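Local coordinates for 3-hydroxyacyl-CoA dehydrogenase type-2 (Mycobacterium avium, PDB 3PPI), which probably catalyses the NAD-dependent oxidation of 3-hydroxyacyl-CoA substrates to 3-oxoacyl-CoA, as a member of the short-chain dehydrogenase/reductase family, at residues Leu42-Val47 with Lys68-Glu73; Asn213-Gly218 with Ala253-Phe258. All coordinates share one frame; numbering follows the deposited sequence.

Interaction 1 (Leu42-Val47 with Lys68-Glu73)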
ATOM      1  N   LEU A  42     -23.721   6.762  -9.124  1.00 20.09           N
ATOM      2  CA  LEU A  42     -23.424   6.023  -7.912  1.00 19.53           C
ATOM      3  C   LEU A  42     -24.244   6.554  -6.735  1.00 19.82           C
ATOM      4  O   LEU A  42     -24.742   5.793  -5.918  1.00 19.34           O
ATOM      5  CB  LEU A  42     -21.932   6.132  -7.585  1.00 19.17           C
ATOM      6  CG  LEU A  42     -20.932   5.676  -8.636  1.00 19.93           C
ATOM      7  CD1 LEU A  42     -19.475   5.786  -8.056  1.00 17.79           C
ATOM      8  CD2 LEU A  42     -21.256   4.254  -9.113  1.00 19.70           C
ATOM      9  N   GLY A  43     -24.351   7.875  -6.645  1.00 20.61           N
ATOM     10  CA  GLY A  43     -25.101   8.512  -5.570  1.00 21.05           C
ATOM     11  C   GLY A  43     -26.582   8.169  -5.590  1.00 21.47           C
ATOM     12  O   GLY A  43     -27.164   7.906  -4.545  1.00 21.33           O
ATOM     13  N   GLU A  44     -27.192   8.167  -6.775  1.00 21.96           N
ATOM     14  CA  GLU A  44     -28.596   7.779  -6.890  1.00 22.64           C
ATOM     15  C   GLU A  44     -28.815   6.361  -6.363  1.00 22.06           C
ATOM     16  O   GLU A  44     -29.759   6.114  -5.603  1.00 23.03           O
ATOM     17  CB  GLU A  44     -29.090   7.894  -8.342  1.00 23.42           C
ATOM     18  CG  GLU A  44     -30.481   7.318  -8.582  1.00 24.45           C
ATOM     19  CD  GLU A  44     -30.928   7.417 -10.043  1.00 27.53           C
ATOM     20  OE1 GLU A  44     -30.227   8.052 -10.857  1.00 27.57           O
ATOM     21  OE2 GLU A  44     -31.992   6.850 -10.373  1.00 29.76           O
ATOM     22  N   ALA A  45     -27.951   5.430  -6.754  1.00 20.78           N
ATOM     23  CA  ALA A  45     -28.118   4.040  -6.326  1.00 20.30           C
ATOM     24  C   ALA A  45     -27.993   3.933  -4.793  1.00 19.62           C
ATOM     25  O   ALA A  45     -28.700   3.149  -4.138  1.00 19.40           O
ATOM     26  CB  ALA A  45     -27.102   3.137  -7.029  1.00 18.94           C
ATOM     27  N   THR A  46     -27.112   4.750  -4.229  1.00 18.11           N
ATOM     28  CA  THR A  46     -26.919   4.796  -2.786  1.00 18.14           C
ATOM     29  C   THR A  46     -28.180   5.337  -2.122  1.00 19.14           C
ATOM     30  O   THR A  46     -28.678   4.742  -1.180  1.00 19.46           O
ATOM     31  CB  THR A  46     -25.696   5.652  -2.416  1.00 17.08           C
ATOM     32  OG1 THR A  46     -24.557   5.129  -3.103  1.00 16.52           O
ATOM     33  CG2 THR A  46     -25.432   5.656  -0.896  1.00 16.08           C
ATOM     34  N   VAL A  47     -28.712   6.442  -2.643  1.00 19.98           N
ATOM     35  CA  VAL A  47     -29.966   6.985  -2.125  1.00 20.99           C
ATOM     36  C   VAL A  47     -31.079   5.922  -2.122  1.00 21.87           C
ATOM     37  O   VAL A  47     -31.733   5.699  -1.092  1.00 22.48           O
ATOM     38  CB  VAL A  47     -30.420   8.224  -2.908  1.00 21.25           C
ATOM     39  CG1 VAL A  47     -31.850   8.630  -2.497  1.00 22.00           C
ATOM     40  CG2 VAL A  47     -29.429   9.386  -2.688  1.00 21.16           C
ATOM     41  N   LYS A  68     -34.944  16.417  -7.861  1.00 35.83           N
ATOM     42  CA  LYS A  68     -36.333  16.608  -7.440  1.00 36.92           C
ATOM     43  C   LYS A  68     -37.177  15.428  -7.885  1.00 36.96           C
ATOM     44  O   LYS A  68     -38.026  14.948  -7.136  1.00 37.47           O
ATOM     45  CB  LYS A  68     -36.930  17.911  -8.005  1.00 37.94           C
ATOM     46  N   ALA A  69     -36.942  14.984  -9.119  1.00 36.73           N
ATOM     47  CA  ALA A  69     -37.622  13.822  -9.690  1.00 36.76           C
ATOM     48  C   ALA A  69     -37.387  12.576  -8.834  1.00 35.48           C
ATOM     49  O   ALA A  69     -38.315  11.838  -8.538  1.00 35.60           O
ATOM     50  CB  ALA A  69     -37.125  13.580 -11.120  1.00 36.68           C
ATOM     51  N   LEU A  70     -36.140  12.354  -8.428  1.00 33.81           N
ATOM     52  CA  LEU A  70     -35.822  11.204  -7.591  1.00 32.69           C
ATOM     53  C   LEU A  70     -36.489  11.313  -6.217  1.00 32.96           C
ATOM     54  O   LEU A  70     -37.030  10.333  -5.708  1.00 31.99           O
ATOM     55  CB  LEU A  70     -34.302  11.055  -7.433  1.00 31.54           C
ATOM     56  CG  LEU A  70     -33.827   9.892  -6.573  1.00 30.07           C
ATOM     57  CD1 LEU A  70     -34.246   8.577  -7.210  1.00 27.75           C
ATOM     58  CD2 LEU A  70     -32.300   9.958  -6.382  1.00 26.65           C
ATOM     59  N   ALA A  71     -36.437  12.499  -5.617  1.00 33.41           N
ATOM     60  CA  ALA A  71     -37.075  12.721  -4.318  1.00 34.36           C
ATOM     61  C   ALA A  71     -38.597  12.505  -4.385  1.00 36.09           C
ATOM     62  O   ALA A  71     -39.192  11.915  -3.466  1.00 35.74           O
ATOM     63  CB  ALA A  71     -36.755  14.118  -3.806  1.00 34.71           C
ATOM     64  N   ASP A  72     -39.214  12.974  -5.470  1.00 37.65           N
ATOM     65  CA  ASP A  72     -40.658  12.795  -5.677  1.00 39.68           C
ATOM     66  C   ASP A  72     -41.000  11.321  -5.872  1.00 39.69           C
ATOM     67  O   ASP A  72     -41.943  10.818  -5.266  1.00 40.39           O
ATOM     68  CB  ASP A  72     -41.161  13.608  -6.883  1.00 40.91           C
ATOM     69  CG  ASP A  72     -41.047  15.118  -6.670  1.00 42.79           C
ATOM     70  OD1 ASP A  72     -40.862  15.560  -5.517  1.00 44.25           O
ATOM     71  OD2 ASP A  72     -41.129  15.872  -7.667  1.00 46.57           O
ATOM     72  N   GLU A  73     -40.226  10.627  -6.704  1.00 39.20           N
ATOM     73  CA  GLU A  73     -40.433   9.197  -6.942  1.00 39.05           C
ATOM     74  C   GLU A  73     -40.383   8.393  -5.647  1.00 38.49           C
ATOM     75  O   GLU A  73     -41.156   7.462  -5.478  1.00 38.67           O
ATOM     76  CB  GLU A  73     -39.365   8.651  -7.907  1.00 38.45           C
ATOM     77  CG  GLU A  73     -39.422   7.123  -8.125  1.00 38.96           C
ATOM     78  CD  GLU A  73     -38.252   6.580  -8.935  1.00 38.48           C
ATOM     79  OE1 GLU A  73     -37.510   7.371  -9.548  1.00 38.74           O
ATOM     80  OE2 GLU A  73     -38.058   5.348  -8.948  1.00 39.54           O
TER
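Leu-70 reaches from helix 64-74 into the notch between Glu-44 and Val-47, one turn apart on helix 41-52. Its CB sets out toward that helix but stays clear of it. Because chi1 is 180°, CG continues directly away from the Leu-70 backbone N, and it stands 4.7 Å from both Glu-44 CG and Val-47 CG1, still short of close packing. The branch then divides the work. CD2 goes deepest, resting 3.9 Å from Glu-44 CG and 4.1 Å from Val-47 CG1, while CD1 turns to the Glu-44 side alone, 4.2 Å from Glu-44 CG. Leu-70 and Val-47 run past each other in opposite senses, and the aliphatic stem of Glu-44 is crossed at a slant.

Glu-44 is extended, which carries its carboxylate alongside the leucine to a cluster of charged groups. There OE1 forms a salt bridge with Lys-66 of the other helix and OE2 one with Arg-48. Arg-48 also pairs with Glu-73 OE2, so it probably offsets the repulsion between the two carboxylates, whose Glu-44 OE2 and Glu-73 OE1 lie 5.6 Å apart.

Gly-43, in the first turn of helix 41-52, is probably the last glycine of the glycine-rich motif with which this family approaches the dinucleotide. Ala-71, turned away from the contact, belongs to a magnesium site with Gly-75 and Ala-78. The two helices are successive connections of the Rossmann fold and pack side by side over the parallel sheet: Val-47 rests on Val-35, Val-57 and Ile-59, and Leu-70 meets Ile-59 of strand 56-61 as well.

Interaction 2 (Asn213-Gly218 with Ala253-Phe258)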
ATOM      1  N   ASN A 213     -14.881   5.497   6.522  1.00 13.05           N
ATOM      2  CA  ASN A 213     -14.315   4.603   5.524  1.00 13.25           C
ATOM      3  C   ASN A 213     -14.551   5.199   4.138  1.00 14.27           C
ATOM      4  O   ASN A 213     -15.321   6.151   3.976  1.00 14.51           O
ATOM      5  CB  ASN A 213     -14.927   3.216   5.602  1.00 12.55           C
ATOM      6  CG  ASN A 213     -14.671   2.533   6.932  1.00 13.31           C
ATOM      7  OD1 ASN A 213     -13.562   2.084   7.202  1.00 13.25           O
ATOM      8  ND2 ASN A 213     -15.701   2.464   7.773  1.00 12.76           N
ATOM      9  N   THR A 214     -13.856   4.634   3.162  1.00 14.04           N
ATOM     10  CA  THR A 214     -13.845   5.129   1.812  1.00 14.76           C
ATOM     11  C   THR A 214     -13.948   3.975   0.832  1.00 14.56           C
ATOM     12  O   THR A 214     -13.363   2.906   1.051  1.00 14.68           O
ATOM     13  CB  THR A 214     -12.518   5.877   1.580  1.00 15.29           C
ATOM     14  OG1 THR A 214     -12.519   7.048   2.404  1.00 16.42           O
ATOM     15  CG2 THR A 214     -12.296   6.258   0.095  1.00 15.02           C
ATOM     16  N   ILE A 215     -14.681   4.201  -0.254  1.00 14.53           N
ATOM     17  CA  ILE A 215     -14.736   3.262  -1.362  1.00 13.39           C
ATOM     18  C   ILE A 215     -13.893   3.866  -2.464  1.00 13.43           C
ATOM     19  O   ILE A 215     -14.046   5.058  -2.799  1.00 13.40           O
ATOM     20  CB  ILE A 215     -16.176   3.055  -1.878  1.00 13.84           C
ATOM     21  CG1 ILE A 215     -17.073   2.473  -0.769  1.00 13.70           C
ATOM     22  CG2 ILE A 215     -16.180   2.156  -3.126  1.00 12.95           C
ATOM     23  CD1 ILE A 215     -18.573   2.419  -1.140  1.00 10.44           C
ATOM     24  N   ALA A 216     -12.995   3.056  -3.020  1.00 13.17           N
ATOM     25  CA  ALA A 216     -12.213   3.432  -4.208  1.00 13.58           C
ATOM     26  C   ALA A 216     -12.732   2.635  -5.396  1.00 13.44           C
ATOM     27  O   ALA A 216     -12.326   1.494  -5.601  1.00 13.68           O
ATOM     28  CB  ALA A 216     -10.720   3.161  -3.991  1.00 13.11           C
ATOM     29  N   PRO A 217     -13.648   3.218  -6.174  1.00 14.35           N
ATOM     30  CA  PRO A 217     -14.157   2.453  -7.302  1.00 14.31           C
ATOM     31  C   PRO A 217     -13.157   2.319  -8.442  1.00 14.42           C
ATOM     32  O   PRO A 217     -12.275   3.169  -8.611  1.00 14.21           O
ATOM     33  CB  PRO A 217     -15.363   3.265  -7.785  1.00 15.44           C
ATOM     34  CG  PRO A 217     -15.660   4.248  -6.717  1.00 16.09           C
ATOM     35  CD  PRO A 217     -14.381   4.489  -5.983  1.00 14.18           C
ATOM     36  N   GLY A 218     -13.294   1.236  -9.197  1.00 14.42           N
ATOM     37  CA  GLY A 218     -12.636   1.093 -10.477  1.00 15.14           C
ATOM     38  C   GLY A 218     -13.473   1.834 -11.516  1.00 15.92           C
ATOM     39  O   GLY A 218     -13.894   2.960 -11.272  1.00 17.21           O
ATOM     40  N   ALA A 253     -23.548   0.967  -4.162  1.00 15.36           N
ATOM     41  CA  ALA A 253     -24.521   1.210  -3.104  1.00 16.25           C
ATOM     42  C   ALA A 253     -24.462   0.118  -2.046  1.00 16.39           C
ATOM     43  O   ALA A 253     -24.588   0.399  -0.852  1.00 17.42           O
ATOM     44  CB  ALA A 253     -25.945   1.309  -3.687  1.00 17.11           C
ATOM     45  N   ASP A 254     -24.254  -1.121  -2.485  1.00 16.24           N
ATOM     46  CA  ASP A 254     -24.187  -2.259  -1.567  1.00 15.92           C
ATOM     47  C   ASP A 254     -22.937  -2.171  -0.676  1.00 15.25           C
ATOM     48  O   ASP A 254     -23.001  -2.471   0.507  1.00 15.56           O
ATOM     49  CB  ASP A 254     -24.194  -3.568  -2.364  1.00 15.71           C
ATOM     50  CG  ASP A 254     -24.229  -4.794  -1.483  1.00 16.53           C
ATOM     51  OD1 ASP A 254     -25.259  -5.013  -0.809  1.00 18.03           O
ATOM     52  OD2 ASP A 254     -23.247  -5.553  -1.490  1.00 17.94           O
ATOM     53  N   ALA A 255     -21.806  -1.766  -1.248  1.00 14.76           N
ATOM     54  CA  ALA A 255     -20.586  -1.534  -0.493  1.00 14.07           C
ATOM     55  C   ALA A 255     -20.757  -0.392   0.500  1.00 14.74           C
ATOM     56  O   ALA A 255     -20.341  -0.497   1.657  1.00 15.49           O
ATOM     57  CB  ALA A 255     -19.421  -1.247  -1.446  1.00 13.89           C
ATOM     58  N   ALA A 256     -21.382   0.694   0.057  1.00 14.61           N
ATOM     59  CA  ALA A 256     -21.624   1.835   0.936  1.00 14.90           C
ATOM     60  C   ALA A 256     -22.452   1.404   2.124  1.00 15.03           C
ATOM     61  O   ALA A 256     -22.097   1.714   3.261  1.00 15.28           O
ATOM     62  CB  ALA A 256     -22.299   2.998   0.193  1.00 14.76           C
ATOM     63  N   ALA A 257     -23.520   0.650   1.872  1.00 15.49           N
ATOM     64  CA  ALA A 257     -24.401   0.197   2.951  1.00 16.47           C
ATOM     65  C   ALA A 257     -23.633  -0.674   3.933  1.00 15.88           C
ATOM     66  O   ALA A 257     -23.810  -0.560   5.137  1.00 16.65           O
ATOM     67  CB  ALA A 257     -25.620  -0.561   2.399  1.00 15.95           C
ATOM     68  N   PHE A 258     -22.789  -1.557   3.415  1.00 16.04           N
ATOM     69  CA  PHE A 258     -21.951  -2.402   4.269  1.00 15.13           C
ATOM     70  C   PHE A 258     -21.046  -1.570   5.187  1.00 14.84           C
ATOM     71  O   PHE A 258     -20.895  -1.874   6.372  1.00 14.23           O
ATOM     72  CB  PHE A 258     -21.083  -3.339   3.412  1.00 14.93           C
ATOM     73  CG  PHE A 258     -20.024  -4.054   4.197  1.00 14.10           C
ATOM     74  CD1 PHE A 258     -20.356  -5.104   5.029  1.00 14.30           C
ATOM     75  CD2 PHE A 258     -18.698  -3.662   4.126  1.00 14.02           C
ATOM     76  CE1 PHE A 258     -19.374  -5.768   5.757  1.00 14.04           C
ATOM     77  CE2 PHE A 258     -17.711  -4.312   4.871  1.00 14.30           C
ATOM     78  CZ  PHE A 258     -18.061  -5.367   5.694  1.00 14.49           C
TER
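Ile-215 holds CG1 opposite its own carbonyl carbon (chi1 -61°) and then runs straight out (chi2 172°), a fully extended branch that delivers CD1 to the backbone of helix 249-261. This is strand-on-helix packing in a Rossmann fold: strand 210-217 lies in the parallel sheet, and the helix covers one of its faces. Two consecutive alanines receive the methyl. Ala-255 directs its CB toward the strand and meets Ile-215 CD1 at 3.8 Å; Ala-256 offers its CB from beside the same methyl, 4.0 Å from CD1. With side chains this small, the isoleucine tip can come right down onto the peptide joining them. All three residues are buried, and Phe-252 and Leu-259 of the same helix also pack on Ile-215.

The helix has a second duty at the subunit boundary. Phe-258 stacks on Phe-258 of the second subunit, and Asp-254 OD2 is hydrogen-bonded to Asn-262 of that subunit, consistent with the use of this helix in oligomer interfaces of the family. Between the two segments the contact comes down to one methyl carbon: Ile-215 CD1 lies 3.5 Å from Ala-256 N and 3.7 Å from Ala-256 CA.

Interaction 1 is complete before interaction 2 begins along the chain, and their centres are about 17 Å apart in one Rossmann domain. They join through neighbouring helices: 64-74, 41-52 and 249-261 form a single layer over the parallel sheet, with 41-52 in the middle. Helix 41-52 packs against 249-261 where Ala-253 CB comes within 3.3 Å of Ala-45 O, and Asp-254 adds a salt bridge to Arg-49. Interaction 1 joins the first two helices of the fold, in the half where the cofactor probably binds, whereas interaction 2 seats the late helix, which also faces the second subunit, on the sheet. The layer links these two regions directly.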